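Local coordinates for protein leucine aminopeptidase 2 (Saccharomyces cerevisiae, PDB 2XQ0) that acts as a zinc-dependent aminopeptidase of the M1 family, preferentially cleaving di- and tripeptides, and has low epoxide hydrolase activity in vitro, at residues D18-L22 with K94-R100; T160-K164 with L311-W317. One frame throughout, in Å; residues are numbered along the deposited sequence.

Interaction 1: residues D18-L22 with K94-R100; sequences DQSTL and KEPLGSR
Two irregular segments meet here, a turn and a tight loop. Residues 18-22 open with a type I beta turn from Asp-18 to Thr-21, reinforced as an Asx turn by Ser-20 N donating to Asp-18 OD1 (2.9 Å). CA atoms approach closest at Ser-20/Leu-97 (6.5 Å) and Leu-22/Arg-100 (5.9 Å). Leu-22 (m, t), pointing toward the loop, has the largest area covered, 156 Å².

Lys-94 lays its CD 3.8 Å from Leu-22 CD2, and its N and O bond to Gly-98 O and N (both 2.9 Å). A cis peptide precedes Pro-96. Leu-97 (m, t) points across: its CD1 lies 3.9 Å from Leu-22 CD2, its CD2 3.2 Å from Ser-20 O; Arg-152 bonds both Ser-20 O and Leu-97 O. Leu-97 and Gly-98 face Lys-94, a classic beta bulge; at Gly-98 (phi/psi 107/-154) a CB would jam against Leu-97 O, which calls for glycine, and Gly-98 O sits 3.5 Å from Leu-22 CD1. Arg-100, turning at chi3 (m), donates NE to Leu-22 O (2.9 Å, 164°).

The contact packs the loop between antiparallel neighbours 84-90 and 101-104, in the ten-strand sheet of the M1 N-terminal domain, against the connection from helix 4-9 to strand 28-40.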
loop_
_atom_site.group_PDB
_atom_site.type_symbol
_atom_site.label_atom_id
_atom_site.label_comp_id
_atom_site.label_asym_id
_atom_site.label_seq_id
_atom_site.Cartn_x
_atom_site.Cartn_y
_atom_site.Cartn_z
ATOM N N ASP A 18 -17.027 -0.690 -13.455
ATOM C CA ASP A 18 -16.247 0.218 -12.627
ATOM C C ASP A 18 -16.767 1.661 -12.713
ATOM O O ASP A 18 -16.528 2.351 -13.704
ATOM C CB ASP A 18 -14.782 0.179 -13.100
ATOM C CG ASP A 18 -13.877 1.060 -12.291
ATOM O OD1 ASP A 18 -14.374 1.783 -11.394
ATOM O OD2 ASP A 18 -12.650 1.007 -12.550
ATOM N N GLN A 19 -17.414 2.123 -11.649
ATOM C CA GLN A 19 -18.044 3.449 -11.605
ATOM C C GLN A 19 -17.061 4.613 -11.413
ATOM O O GLN A 19 -17.475 5.776 -11.417
ATOM C CB GLN A 19 -19.048 3.494 -10.452
ATOM C CG GLN A 19 -20.170 2.466 -10.563
ATOM C CD GLN A 19 -21.177 2.842 -11.609
ATOM O OE1 GLN A 19 -21.524 4.012 -11.749
ATOM N NE2 GLN A 19 -21.666 1.855 -12.347
ATOM N N SER A 20 -15.777 4.300 -11.219
ATOM C CA SER A 20 -14.768 5.329 -10.949
ATOM C C SER A 20 -14.041 5.792 -12.203
ATOM O O SER A 20 -13.105 6.584 -12.106
ATOM C CB SER A 20 -13.719 4.820 -9.948
ATOM O OG SER A 20 -14.311 4.544 -8.690
ATOM N N THR A 21 -14.437 5.291 -13.374
ATOM C CA THR A 21 -13.825 5.763 -14.627
ATOM C C THR A 21 -14.852 6.508 -15.474
ATOM O O THR A 21 -16.039 6.186 -15.465
ATOM C CB THR A 21 -13.205 4.623 -15.459
ATOM O OG1 THR A 21 -12.645 5.151 -16.664
ATOM C CG2 THR A 21 -14.240 3.604 -15.835
ATOM N N LEU A 22 -14.384 7.509 -16.207
ATOM C CA LEU A 22 -15.235 8.248 -17.134
ATOM C C LEU A 22 -15.052 7.688 -18.544
ATOM O O LEU A 22 -15.655 8.173 -19.502
ATOM C CB LEU A 22 -14.864 9.731 -17.108
ATOM C CG LEU A 22 -15.040 10.414 -15.753
ATOM C CD1 LEU A 22 -14.635 11.884 -15.814
ATOM C CD2 LEU A 22 -16.475 10.271 -15.280
ATOM N N LYS A 94 -15.153 17.048 -13.435
ATOM C CA LYS A 94 -16.179 16.691 -12.460
ATOM C C LYS A 94 -15.520 15.927 -11.323
ATOM O O LYS A 94 -14.812 14.951 -11.561
ATOM C CB LYS A 94 -17.268 15.829 -13.093
ATOM C CG LYS A 94 -16.755 14.547 -13.723
ATOM C CD LYS A 94 -17.810 13.439 -13.678
ATOM C CE LYS A 94 -18.009 12.916 -12.254
ATOM N NZ LYS A 94 -18.978 11.786 -12.189
ATOM N N GLU A 95 -15.737 16.365 -10.087
ATOM C CA GLU A 95 -15.076 15.716 -8.975
ATOM C C GLU A 95 -15.853 14.470 -8.577
ATOM O O GLU A 95 -17.067 14.414 -8.758
ATOM C CB GLU A 95 -14.930 16.677 -7.801
ATOM C CG GLU A 95 -14.300 18.003 -8.196
ATOM C CD GLU A 95 -12.824 17.887 -8.516
ATOM O OE1 GLU A 95 -12.229 16.830 -8.223
ATOM O OE2 GLU A 95 -12.253 18.865 -9.048
ATOM N N PRO A 96 -15.146 13.463 -8.050
ATOM C CA PRO A 96 -13.695 13.497 -7.920
ATOM C C PRO A 96 -13.030 12.777 -9.083
ATOM O O PRO A 96 -11.848 12.490 -8.982
ATOM C CB PRO A 96 -13.459 12.699 -6.639
ATOM C CG PRO A 96 -14.535 11.676 -6.663
ATOM C CD PRO A 96 -15.725 12.294 -7.360
ATOM N N LEU A 97 -13.752 12.501 -10.167
ATOM C CA LEU A 97 -13.197 11.612 -11.198
ATOM C C LEU A 97 -12.356 12.275 -12.299
ATOM O O LEU A 97 -11.655 11.576 -13.038
ATOM C CB LEU A 97 -14.294 10.749 -11.828
ATOM C CG LEU A 97 -15.033 9.807 -10.868
ATOM C CD1 LEU A 97 -16.034 8.984 -11.624
ATOM C CD2 LEU A 97 -14.036 8.902 -10.087
ATOM N N GLY A 98 -12.454 13.593 -12.442
ATOM C CA GLY A 98 -11.618 14.302 -13.403
ATOM C C GLY A 98 -12.305 14.806 -14.671
ATOM O O GLY A 98 -13.521 15.059 -14.698
ATOM N N SER A 99 -11.512 14.956 -15.737
ATOM C CA SER A 99 -11.977 15.574 -16.974
ATOM C C SER A 99 -12.007 14.540 -18.084
ATOM O O SER A 99 -10.976 14.046 -18.507
ATOM C CB SER A 99 -11.049 16.732 -17.383
ATOM O OG SER A 99 -11.011 17.740 -16.384
ATOM N N ARG A 100 -13.192 14.213 -18.574
ATOM C CA ARG A 100 -13.287 13.226 -19.637
ATOM C C ARG A 100 -12.719 13.798 -20.933
ATOM O O ARG A 100 -13.023 14.925 -21.304
ATOM C CB ARG A 100 -14.744 12.799 -19.840
ATOM C CG ARG A 100 -14.936 11.786 -20.964
ATOM C CD ARG A 100 -16.436 11.502 -21.206
ATOM N NE ARG A 100 -17.009 10.611 -20.200
ATOM C CZ ARG A 100 -18.016 10.932 -19.396
ATOM N NH1 ARG A 100 -18.569 12.129 -19.474
ATOM N NH2 ARG A 100 -18.476 10.054 -18.511
#

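Interaction 2: residues T160-K164 with L311-W317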
loop_
_atom_site.group_PDB
_atom_site.type_symbol
_atom_site.label_atom_id
_atom_site.label_comp_id
_atom_site.label_asym_id
_atom_site.label_seq_id
_atom_site.Cartn_x
_atom_site.Cartn_y
_atom_site.Cartn_z
ATOM N N THR A 160 -8.888 2.232 -15.307
ATOM C CA THR A 160 -9.661 1.289 -14.496
ATOM C C THR A 160 -8.864 -0.010 -14.342
ATOM O O THR A 160 -8.137 -0.411 -15.248
ATOM C CB THR A 160 -11.084 1.031 -15.102
ATOM O OG1 THR A 160 -11.633 -0.172 -14.562
ATOM C CG2 THR A 160 -11.025 0.909 -16.600
ATOM N N PRO A 161 -8.971 -0.659 -13.178
ATOM C CA PRO A 161 -8.221 -1.913 -13.041
ATOM C C PRO A 161 -8.825 -3.049 -13.881
ATOM O O PRO A 161 -8.202 -4.108 -14.003
ATOM C CB PRO A 161 -8.274 -2.199 -11.542
ATOM C CG PRO A 161 -9.438 -1.393 -11.015
ATOM C CD PRO A 161 -9.499 -0.164 -11.891
ATOM N N SER A 162 -9.996 -2.810 -14.478
ATOM C CA SER A 162 -10.573 -3.731 -15.454
ATOM C C SER A 162 -9.801 -3.775 -16.766
ATOM O O SER A 162 -9.905 -4.746 -17.509
ATOM C CB SER A 162 -12.044 -3.394 -15.753
ATOM O OG SER A 162 -12.892 -3.827 -14.708
ATOM N N VAL A 163 -9.031 -2.730 -17.067
ATOM C CA VAL A 163 -8.283 -2.712 -18.324
ATOM C C VAL A 163 -6.812 -3.014 -18.082
ATOM O O VAL A 163 -6.170 -2.307 -17.321
ATOM C CB VAL A 163 -8.438 -1.354 -19.036
ATOM C CG1 VAL A 163 -7.551 -1.270 -20.287
ATOM C CG2 VAL A 163 -9.904 -1.134 -19.404
ATOM N N LYS A 164 -6.289 -4.071 -18.711
ATOM C CA LYS A 164 -4.879 -4.422 -18.577
ATOM C C LYS A 164 -4.271 -4.562 -19.964
ATOM O O LYS A 164 -4.913 -5.067 -20.884
ATOM C CB LYS A 164 -4.716 -5.731 -17.794
ATOM C CG LYS A 164 -5.550 -5.766 -16.517
ATOM C CD LYS A 164 -4.820 -6.479 -15.391
ATOM C CE LYS A 164 -5.016 -7.976 -15.469
ATOM N NZ LYS A 164 -4.469 -8.655 -14.261
ATOM N N LEU A 311 -1.093 -10.006 -11.187
ATOM C CA LEU A 311 -1.455 -11.075 -12.102
ATOM C C LEU A 311 -2.975 -11.205 -12.190
ATOM O O LEU A 311 -3.553 -11.322 -13.283
ATOM C CB LEU A 311 -0.822 -12.391 -11.618
ATOM C CG LEU A 311 -0.928 -13.548 -12.610
ATOM C CD1 LEU A 311 -0.259 -13.163 -13.927
ATOM C CD2 LEU A 311 -0.315 -14.832 -12.036
ATOM N N VAL A 312 -3.625 -11.163 -11.026
ATOM C CA VAL A 312 -5.074 -11.265 -10.932
ATOM C C VAL A 312 -5.568 -10.006 -10.232
ATOM O O VAL A 312 -5.172 -9.736 -9.117
ATOM C CB VAL A 312 -5.503 -12.508 -10.111
ATOM C CG1 VAL A 312 -6.992 -12.475 -9.840
ATOM C CG2 VAL A 312 -5.123 -13.790 -10.833
ATOM N N THR A 313 -6.404 -9.222 -10.903
ATOM C CA THR A 313 -6.692 -7.860 -10.461
ATOM C C THR A 313 -8.165 -7.628 -10.147
ATOM O O THR A 313 -9.037 -8.176 -10.804
ATOM C CB THR A 313 -6.268 -6.868 -11.560
ATOM O OG1 THR A 313 -4.937 -7.179 -11.978
ATOM C CG2 THR A 313 -6.330 -5.412 -11.050
ATOM N N ASN A 314 -8.452 -6.803 -9.145
ATOM C CA ASN A 314 -9.828 -6.431 -8.888
ATOM C C ASN A 314 -10.376 -5.610 -10.056
ATOM O O ASN A 314 -9.693 -4.736 -10.605
ATOM C CB ASN A 314 -9.978 -5.651 -7.568
ATOM C CG ASN A 314 -8.919 -4.553 -7.395
ATOM O OD1 ASN A 314 -8.349 -4.067 -8.357
ATOM N ND2 ASN A 314 -8.665 -4.168 -6.156
ATOM N N CYS A 315 -11.617 -5.883 -10.435
ATOM C CA CYS A 315 -12.185 -5.223 -11.599
ATOM C C CYS A 315 -12.552 -3.773 -11.330
ATOM O O CYS A 315 -12.619 -2.966 -12.259
ATOM C CB CYS A 315 -13.409 -5.992 -12.086
ATOM S SG CYS A 315 -14.772 -5.917 -10.942
ATOM N N SER A 316 -12.801 -3.445 -10.065
ATOM C CA SER A 316 -13.148 -2.085 -9.677
ATOM C C SER A 316 -12.760 -1.878 -8.234
ATOM O O SER A 316 -12.375 -2.821 -7.546
ATOM C CB SER A 316 -14.648 -1.840 -9.831
ATOM O OG SER A 316 -15.373 -2.289 -8.702
ATOM N N TRP A 317 -12.894 -0.649 -7.757
ATOM C CA TRP A 317 -12.493 -0.340 -6.389
ATOM C C TRP A 317 -13.553 -0.752 -5.356
ATOM O O TRP A 317 -13.317 -0.669 -4.161
ATOM C CB TRP A 317 -12.061 1.124 -6.272
ATOM C CG TRP A 317 -10.989 1.419 -7.312
ATOM C CD1 TRP A 317 -11.123 2.184 -8.435
ATOM C CD2 TRP A 317 -9.659 0.872 -7.357
ATOM N NE1 TRP A 317 -9.950 2.167 -9.167
ATOM C CE2 TRP A 317 -9.039 1.366 -8.526
ATOM C CE3 TRP A 317 -8.930 0.022 -6.514
ATOM C CZ2 TRP A 317 -7.718 1.049 -8.866
ATOM C CZ3 TRP A 317 -7.626 -0.301 -6.858
ATOM C CH2 TRP A 317 -7.031 0.213 -8.013
#
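A type I turn from Thr-160 to Val-163, closed by Val-163 N to Thr-160 O (3.1 Å), carries an ST turn in which Ser-162 N donates to Thr-160 OG1 (3.1 Å), itself hydrogen-bonded to Asp-18 OD2. It brings the N-terminal domain of this M1 peptidase against strand 312-314 of the catalytic domain, beyond helix 297-311 with its zinc-binding histidines. Pro-161 buries most: its CB is 3.1 Å from Asn-314 O, and its CG makes a CH-pi contact over the face of Trp-317, 4.0 Å from the six-membered-ring centroid and 26° off the normal. At the closest backbone approach, Ser-162 CA to Cys-315 CA 4.4 Å, Ser-162 OG donates to Cys-315 O (2.6 Å). Lys-164 reaches across to the start of the strand, NZ donating to Leu-311 O (3.0 Å) and to Lys-424 O of strand 424-426. Thr-313 faces the turn, its CG2 3.8 Å from Pro-161 CB, while its OG1 bonds Gly-309 O. That same hydroxyl accepts from Lys-164 NZ, 2.8 Å from Thr-313 OG1.

In the fold
Both segments of interaction 1 precede those of interaction 2 in the sequence, yet their centres are 16 Å apart and they touch. The bridge is Asp-18: its OD2 lies 2.5 Å from Thr-160 OG1, a probable hydrogen bond, and its CA packs 3.8 Å from Ser-316 CB. Segments 18-22 and 160-164 lead into strands 28-40 and 165-172, parallel neighbours in the ten-strand sheet, which is consistent with their closeness. Interaction 1 ties this entry region to the loop 94-100 between two other strands; interaction 2 crosses to the catalytic domain. Together they lie where the N-terminal sheet meets the catalytic domain, near the active site: the Trp-317 side chain is about 6 Å from bound bestatin.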